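Particle-associated lyase (Acinetobacter bacteriophage AP22, PDB 4Y9V) probably cleaves the capsular polysaccharide of Acinetobacter baumannii as a trimeric phage tailspike lyase, and binds a capsular saccharide. Local coordinates at residues Gly109-Thr121 / Asn223-Arg235. Numbering follows the deposited sequence.
Sequences GDTGGFYASGSHT and NNPNVPLVIDYAR. With EDO (1,2-ethanediol), chain H.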
ATOM      1  N   GLY A 109       7.984  34.639 -21.711  1.00  6.03           N
ATOM      2  CA  GLY A 109       7.168  35.836 -21.767  1.00  6.54           C
ATOM      3  C   GLY A 109       5.715  35.495 -21.964  1.00  6.09           C
ATOM      4  O   GLY A 109       5.160  34.604 -21.322  1.00  6.26           O
ATOM      5  N   ASP A 110       5.050  36.283 -22.832  1.00  6.73           N
ATOM      6  CA  ASP A 110       3.651  36.131 -23.139  1.00  7.41           C
ATOM      7  C   ASP A 110       3.358  35.115 -24.254  1.00  6.67           C
ATOM      8  O   ASP A 110       2.203  34.709 -24.392  1.00  7.68           O
ATOM      9  CB  ASP A 110       3.038  37.455 -23.576  1.00  9.08           C
ATOM     10  CG  ASP A 110       2.866  38.474 -22.482  1.00 10.36           C
ATOM     11  OD1 ASP A 110       2.285  38.126 -21.443  1.00 11.29           O
ATOM     12  OD2 ASP A 110       3.236  39.640 -22.761  1.00 19.47           O
ATOM     13  N   THR A 111       4.361  34.750 -25.051  1.00  6.50           N
ATOM     14  CA  THR A 111       4.107  34.066 -26.300  1.00  6.84           C
ATOM     15  C   THR A 111       4.844  32.746 -26.483  1.00  6.28           C
ATOM     16  O   THR A 111       4.470  31.995 -27.419  1.00  7.93           O
ATOM     17  CB  THR A 111       4.442  34.988 -27.478  1.00  7.72           C
ATOM     18  OG1 THR A 111       5.785  35.454 -27.370  1.00  8.61           O
ATOM     19  CG2 THR A 111       3.518  36.215 -27.508  1.00  9.99           C
ATOM     20  N   GLY A 112       5.888  32.437 -25.735  1.00  6.00           N
ATOM     21  CA  GLY A 112       6.705  31.270 -26.020  1.00  6.04           C
ATOM     22  C   GLY A 112       6.252  30.003 -25.284  1.00  5.25           C
ATOM     23  O   GLY A 112       5.396  30.031 -24.394  1.00  5.75           O
ATOM     24  N   GLY A 113       6.908  28.904 -25.626  1.00  5.38           N
ATOM     25  CA  GLY A 113       6.743  27.641 -24.907  1.00  5.40           C
ATOM     26  C   GLY A 113       7.532  26.567 -25.627  1.00  5.22           C
ATOM     27  O   GLY A 113       8.073  26.793 -26.713  1.00  5.58           O
ATOM     28  N   PHE A 114       7.586  25.372 -25.022  1.00  5.27           N
ATOM     29  CA  PHE A 114       8.142  24.190 -25.651  1.00  5.33           C
ATOM     30  C   PHE A 114       7.019  23.158 -25.836  1.00  5.36           C
ATOM     31  O   PHE A 114       6.233  22.916 -24.919  1.00  5.76           O
ATOM     32  CB  PHE A 114       9.246  23.533 -24.796  1.00  5.79           C
ATOM     33  CG  PHE A 114      10.597  24.211 -24.773  1.00  5.46           C
ATOM     34  CD1 PHE A 114      10.911  25.344 -25.512  1.00  5.40           C
ATOM     35  CD2 PHE A 114      11.581  23.668 -23.972  1.00  6.37           C
ATOM     36  CE1 PHE A 114      12.182  25.894 -25.453  1.00  5.81           C
ATOM     37  CE2 PHE A 114      12.862  24.202 -23.937  1.00  7.16           C
ATOM     38  CZ  PHE A 114      13.153  25.344 -24.669  1.00  6.64           C
ATOM     39  N   TYR A 115       7.005  22.516 -26.991  1.00  5.85           N
ATOM     40  CA  TYR A 115       6.030  21.470 -27.270  1.00  5.73           C
ATOM     41  C   TYR A 115       6.768  20.327 -27.959  1.00  6.10           C
ATOM     42  O   TYR A 115       7.231  20.526 -29.090  1.00  7.78           O
ATOM     43  CB  TYR A 115       4.872  21.993 -28.153  1.00  6.51           C
ATOM     44  CG  TYR A 115       3.621  21.165 -28.045  1.00  6.33           C
ATOM     45  CD1 TYR A 115       3.574  19.832 -28.444  1.00  6.96           C
ATOM     46  CD2 TYR A 115       2.444  21.693 -27.487  1.00  6.74           C
ATOM     47  CE1 TYR A 115       2.421  19.067 -28.324  1.00  6.45           C
ATOM     48  CE2 TYR A 115       1.302  20.936 -27.356  1.00  7.21           C
ATOM     49  CZ  TYR A 115       1.285  19.619 -27.770  1.00  6.19           C
ATOM     50  OH  TYR A 115       0.148  18.886 -27.587  1.00  6.79           O
ATOM     51  N   ALA A 116       6.877  19.183 -27.327  1.00  5.55           N
ATOM     52  CA  ALA A 116       7.571  18.026 -27.879  1.00  5.68           C
ATOM     53  C   ALA A 116       6.509  16.972 -28.211  1.00  5.74           C
ATOM     54  O   ALA A 116       5.746  16.617 -27.358  1.00  7.12           O
ATOM     55  CB  ALA A 116       8.547  17.475 -26.870  1.00  7.23           C
ATOM     56  N   SER A 117       6.476  16.531 -29.474  1.00  5.76           N
ATOM     57  CA  SER A 117       5.423  15.637 -29.873  1.00  5.80           C
ATOM     58  C   SER A 117       5.893  14.558 -30.841  1.00  5.92           C
ATOM     59  O   SER A 117       6.535  14.852 -31.850  1.00  6.58           O
ATOM     60  CB  SER A 117       4.303  16.401 -30.548  1.00  6.92           C
ATOM     61  OG  SER A 117       3.138  15.646 -30.770  1.00  8.40           O
ATOM     62  N   GLY A 118       5.418  13.342 -30.582  1.00  5.81           N
ATOM     63  CA  GLY A 118       5.349  12.294 -31.576  1.00  5.83           C
ATOM     64  C   GLY A 118       4.177  12.533 -32.521  1.00  5.85           C
ATOM     65  O   GLY A 118       3.551  13.610 -32.505  1.00  7.35           O
ATOM     66  N   SER A 119       3.894  11.568 -33.357  1.00  6.61           N
ATOM     67  CA  SER A 119       2.855  11.748 -34.368  1.00  7.60           C
ATOM     68  C   SER A 119       1.996  10.487 -34.480  1.00  6.83           C
ATOM     69  O   SER A 119       2.420   9.400 -34.088  1.00  7.41           O
ATOM     70  CB  SER A 119       3.458  12.099 -35.724  1.00 10.15           C
ATOM     71  OG  SER A 119       4.276  11.060 -36.171  1.00 12.40           O
ATOM     72  N   HIS A 120       0.831  10.651 -35.060  1.00  7.52           N
ATOM     73  CA  HIS A 120      -0.010   9.526 -35.402  1.00  6.87           C
ATOM     74  C   HIS A 120      -0.419   9.566 -36.862  1.00  6.96           C
ATOM     75  O   HIS A 120      -0.340  10.599 -37.544  1.00  7.74           O
ATOM     76  CB  HIS A 120      -1.238   9.465 -34.471  1.00  7.10           C
ATOM     77  CG  HIS A 120      -2.242  10.577 -34.586  1.00  6.80           C
ATOM     78  ND1 HIS A 120      -3.096  10.873 -33.564  1.00  6.74           N
ATOM     79  CD2 HIS A 120      -2.529  11.400 -35.626  1.00  8.63           C
ATOM     80  CE1 HIS A 120      -3.888  11.859 -33.967  1.00  6.68           C
ATOM     81  NE2 HIS A 120      -3.570  12.220 -35.202  1.00  7.55           N
ATOM     82  N   THR A 121      -0.916   8.450 -37.401  0.59  7.27           N
ATOM     83  CA  THR A 121      -1.661   8.372 -38.642  0.59  8.05           C
ATOM     84  C   THR A 121      -2.819   7.388 -38.406  0.59  6.74           C
ATOM     85  O   THR A 121      -2.645   6.429 -37.684  0.59  7.43           O
ATOM     86  CB  THR A 121      -0.905   7.896 -39.897  0.59 10.53           C
ATOM     87  OG1 THR A 121      -0.330   6.594 -39.630  0.59 14.51           O
ATOM     88  CG2 THR A 121       0.204   8.807 -40.333  0.59 10.98           C
ATOM     89  N   ASN A 223      -0.467  35.325 -18.441  1.00  7.04           N
ATOM     90  CA  ASN A 223      -1.274  35.492 -19.620  1.00  7.97           C
ATOM     91  C   ASN A 223      -0.832  34.605 -20.780  1.00  7.22           C
ATOM     92  O   ASN A 223      -1.523  34.560 -21.813  1.00  9.37           O
ATOM     93  CB  ASN A 223      -1.290  36.990 -20.100  1.00 10.65           C
ATOM     94  CG  ASN A 223      -1.994  37.826 -19.075  1.00 12.36           C
ATOM     95  OD1 ASN A 223      -3.089  37.429 -18.652  1.00 16.07           O
ATOM     96  ND2 ASN A 223      -1.378  38.905 -18.656  1.00 23.52           N
ATOM     97  N   ASN A 224       0.280  33.899 -20.662  1.00  6.73           N
ATOM     98  CA  ASN A 224       0.809  33.118 -21.787  1.00  6.09           C
ATOM     99  C   ASN A 224      -0.075  31.862 -21.945  1.00  5.96           C
ATOM    100  O   ASN A 224      -0.119  31.043 -21.016  1.00  6.34           O
ATOM    101  CB  ASN A 224       2.243  32.741 -21.495  1.00  6.07           C
ATOM    102  CG  ASN A 224       2.918  32.050 -22.668  1.00  5.94           C
ATOM    103  OD1 ASN A 224       2.271  31.306 -23.419  1.00  6.65           O
ATOM    104  ND2 ASN A 224       4.219  32.234 -22.804  1.00  5.85           N
ATOM    105  N   PRO A 225      -0.749  31.682 -23.070  1.00  6.25           N
ATOM    106  CA  PRO A 225      -1.666  30.547 -23.213  1.00  6.86           C
ATOM    107  C   PRO A 225      -0.979  29.242 -23.456  1.00  7.02           C
ATOM    108  O   PRO A 225      -1.591  28.199 -23.339  1.00 12.73           O
ATOM    109  CB  PRO A 225      -2.504  30.948 -24.420  1.00  8.84           C
ATOM    110  CG  PRO A 225      -1.554  31.749 -25.271  1.00  8.71           C
ATOM    111  CD  PRO A 225      -0.747  32.531 -24.286  1.00  7.69           C
ATOM    112  N   ASN A 226       0.319  29.241 -23.700  1.00  6.12           N
ATOM    113  CA  ASN A 226       1.054  27.994 -23.916  1.00  6.17           C
ATOM    114  C   ASN A 226       1.417  27.380 -22.578  1.00  5.96           C
ATOM    115  O   ASN A 226       1.953  28.057 -21.668  1.00  6.56           O
ATOM    116  CB  ASN A 226       2.339  28.268 -24.693  1.00  6.53           C
ATOM    117  CG  ASN A 226       2.082  28.810 -26.049  1.00  7.52           C
ATOM    118  OD1 ASN A 226       2.305  30.086 -26.211  1.00 11.85           O
ATOM    119  ND2 ASN A 226       1.613  28.054 -26.934  1.00  8.37           N
ATOM    120  N   VAL A 227       1.178  26.090 -22.430  1.00  5.66           N
ATOM    121  CA  VAL A 227       1.771  25.345 -21.323  1.00  5.59           C
ATOM    122  C   VAL A 227       3.281  25.378 -21.511  1.00  5.45           C
ATOM    123  O   VAL A 227       3.762  25.098 -22.619  1.00  6.66           O
ATOM    124  CB  VAL A 227       1.200  23.917 -21.305  1.00  6.32           C
ATOM    125  CG1 VAL A 227       1.856  23.094 -20.202  1.00  6.50           C
ATOM    126  CG2 VAL A 227      -0.323  23.965 -21.123  1.00  7.17           C
ATOM    127  N   PRO A 228       4.073  25.726 -20.492  1.00  5.15           N
ATOM    128  CA  PRO A 228       5.507  25.852 -20.716  1.00  5.39           C
ATOM    129  C   PRO A 228       6.184  24.666 -21.357  1.00  5.04           C
ATOM    130  O   PRO A 228       7.037  24.823 -22.217  1.00  5.67           O
ATOM    131  CB  PRO A 228       5.991  26.170 -19.275  1.00  7.13           C
ATOM    132  CG  PRO A 228       4.860  26.898 -18.635  1.00  7.45           C
ATOM    133  CD  PRO A 228       3.651  26.275 -19.197  1.00  5.69           C
ATOM    134  N   LEU A 229       5.812  23.443 -20.916  1.00  5.02           N
ATOM    135  CA  LEU A 229       6.242  22.242 -21.621  1.00  5.22           C
ATOM    136  C   LEU A 229       5.040  21.288 -21.751  1.00  4.98           C
ATOM    137  O   LEU A 229       4.391  20.949 -20.755  1.00  5.02           O
ATOM    138  CB  LEU A 229       7.349  21.507 -20.912  1.00  5.96           C
ATOM    139  CG  LEU A 229       7.777  20.158 -21.545  1.00  6.44           C
ATOM    140  CD1 LEU A 229       8.328  20.329 -22.946  1.00  6.90           C
ATOM    141  CD2 LEU A 229       8.750  19.449 -20.632  1.00  7.83           C
ATOM    142  N   VAL A 230       4.817  20.829 -22.982  1.00  5.07           N
ATOM    143  CA  VAL A 230       3.957  19.686 -23.269  1.00  4.98           C
ATOM    144  C   VAL A 230       4.854  18.596 -23.880  1.00  4.72           C
ATOM    145  O   VAL A 230       5.630  18.876 -24.790  1.00  5.47           O
ATOM    146  CB  VAL A 230       2.818  20.016 -24.232  1.00  5.12           C
ATOM    147  CG1 VAL A 230       1.900  18.773 -24.395  1.00  5.68           C
ATOM    148  CG2 VAL A 230       2.034  21.234 -23.763  1.00  5.91           C
ATOM    149  N   ILE A 231       4.696  17.357 -23.381  1.00  4.77           N
ATOM    150  CA  ILE A 231       5.247  16.158 -24.011  1.00  4.92           C
ATOM    151  C   ILE A 231       4.048  15.336 -24.469  1.00  4.69           C
ATOM    152  O   ILE A 231       3.180  15.035 -23.656  1.00  5.24           O
ATOM    153  CB  ILE A 231       6.135  15.364 -23.057  1.00  5.63           C
ATOM    154  CG1 ILE A 231       7.306  16.178 -22.555  1.00  6.57           C
ATOM    155  CG2 ILE A 231       6.563  14.053 -23.689  1.00  6.80           C
ATOM    156  CD1 ILE A 231       8.117  15.529 -21.459  1.00  8.62           C
ATOM    157  N   ASP A 232       4.007  15.015 -25.769  1.00  4.90           N
ATOM    158  CA  ASP A 232       2.842  14.420 -26.406  1.00  4.78           C
ATOM    159  C   ASP A 232       3.291  13.224 -27.238  1.00  4.78           C
ATOM    160  O   ASP A 232       4.288  13.321 -27.966  1.00  5.37           O
ATOM    161  CB  ASP A 232       2.180  15.507 -27.252  1.00  5.18           C
ATOM    162  CG  ASP A 232       0.797  15.253 -27.790  1.00  5.54           C
ATOM    163  OD1 ASP A 232       0.313  14.120 -27.805  1.00  6.52           O
ATOM    164  OD2 ASP A 232       0.157  16.299 -28.192  1.00  6.70           O
ATOM    165  N   TYR A 233       2.589  12.095 -27.128  1.00  4.53           N
ATOM    166  CA  TYR A 233       2.903  10.910 -27.918  1.00  4.68           C
ATOM    167  C   TYR A 233       4.376  10.453 -27.681  1.00  4.73           C
ATOM    168  O   TYR A 233       5.199  10.324 -28.585  1.00  5.31           O
ATOM    169  CB  TYR A 233       2.589  11.036 -29.387  1.00  4.95           C
ATOM    170  CG  TYR A 233       1.145  10.763 -29.776  1.00  4.78           C
ATOM    171  CD1 TYR A 233       0.405   9.727 -29.222  1.00  4.88           C
ATOM    172  CD2 TYR A 233       0.552  11.488 -30.807  1.00  5.73           C
ATOM    173  CE1 TYR A 233      -0.891   9.442 -29.656  1.00  4.96           C
ATOM    174  CE2 TYR A 233      -0.739  11.196 -31.254  1.00  6.06           C
ATOM    175  CZ  TYR A 233      -1.470  10.167 -30.672  1.00  5.39           C
ATOM    176  OH  TYR A 233      -2.735   9.846 -31.067  1.00  6.23           O
ATOM    177  N   ALA A 234       4.641  10.145 -26.405  1.00  4.91           N
ATOM    178  CA  ALA A 234       5.893   9.547 -25.971  1.00  4.91           C
ATOM    179  C   ALA A 234       5.560   8.316 -25.115  1.00  4.88           C
ATOM    180  O   ALA A 234       4.517   8.250 -24.468  1.00  4.85           O
ATOM    181  CB  ALA A 234       6.754  10.515 -25.183  1.00  5.37           C
ATOM    182  N   ARG A 235       6.495   7.352 -25.096  1.00  5.63           N
ATOM    183  CA  ARG A 235       6.309   6.134 -24.309  0.51  5.32           C
ATOM    184  C   ARG A 235       7.601   5.734 -23.596  1.00  5.53           C
ATOM    185  O   ARG A 235       8.713   6.032 -24.036  1.00  6.60           O
ATOM    186  CB  ARG A 235       5.775   4.978 -25.154  0.51  5.99           C
ATOM    187  CG  ARG A 235       6.631   4.457 -26.305  0.51  6.72           C
ATOM    188  CD  ARG A 235       6.155   3.149 -26.931  0.51  7.88           C
ATOM    189  NE  ARG A 235       6.843   2.781 -28.162  0.51  9.23           N
ATOM    190  CZ  ARG A 235       6.601   1.746 -28.974  0.51 11.59           C
ATOM    191  NH1 ARG A 235       5.626   0.960 -28.686  0.51 13.59           N
ATOM    192  NH2 ARG A 235       7.348   1.568 -30.068  0.51 16.39           N
TER
HETATM  193  C1  EDO H 806      11.189   5.070 -25.892  1.00 16.57           C
HETATM  194  O1  EDO H 806      10.608   5.808 -27.002  0.80 17.24           O
HETATM  195  C2  EDO H 806      11.949   5.838 -24.867  1.00 10.68           C
HETATM  196  O2  EDO H 806      11.289   6.992 -24.330  0.80  7.91           O
HETATM  197  O   HOH W   1       1.254  39.782 -19.692  1.00 17.25           O
HETATM  198  O   HOH W   2       4.617  29.167 -21.631  1.00  6.82           O
HETATM  199  O   HOH W   3       3.781  24.451 -25.207  1.00  8.33           O
HETATM  200  O   HOH W   4       0.749  16.980 -30.834  1.00 12.38           O
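Five backbone hydrogen bonds join Phe114-Gly118 to Pro228-Asp232 as parallel neighbours in one face of a right-handed beta-helix, the pectin lyase-like fold. The strand axes lie only 6° apart, and the bond from Ala116 N to Val230 O, 2.8 Å long, is nearly straight.

Tyr115 and Val230 pack side by side on the outward face. With CG anti to the backbone N (chi1 -158°), the tyrosine ring leans over its neighbour, and Val230 CB forms a CH-pi contact 3.7 Å from the Tyr115 ring centroid. The same posture delivers Tyr115 OH as donor to the anti side of Asp232 OD2 at 2.7 Å. Arg255 forms a salt bridge with the same oxygen, and Arg256 one with Asp232 OD1; a water also links OD2 to Ser117 OG. On the inward face, Phe114 CB touches Leu229 CD1 at 3.8 Å, and the Phe114 ring joins Phe92, Phe106 and Phe108 in the core.

Side-chain bonds fasten both ends. Asn224 ND2 donates to Gly109 O (2.9 Å) from above the carbonyl plane and to Gly112 O (3.0 Å) on a lone pair, while its OD1 accepts from Asn226 N in an Asx turn. Within that turn, Pro225 rests on Phe249 of the glycan pocket. Past the parallel pairing, Tyr233 OH and His120 ND1 share a hydrogen bond of 2.7 Å at the imidazole edge, the rings inclined at 65°.

With both its hydrogens and its oxygen engaged, the Asn224 amide is fixed in rotation and ties the Gly109-Gly112 segment to the Asx turn; at Asp232, two arginines and a tyrosine hydroxyl probably stabilise the negative charge.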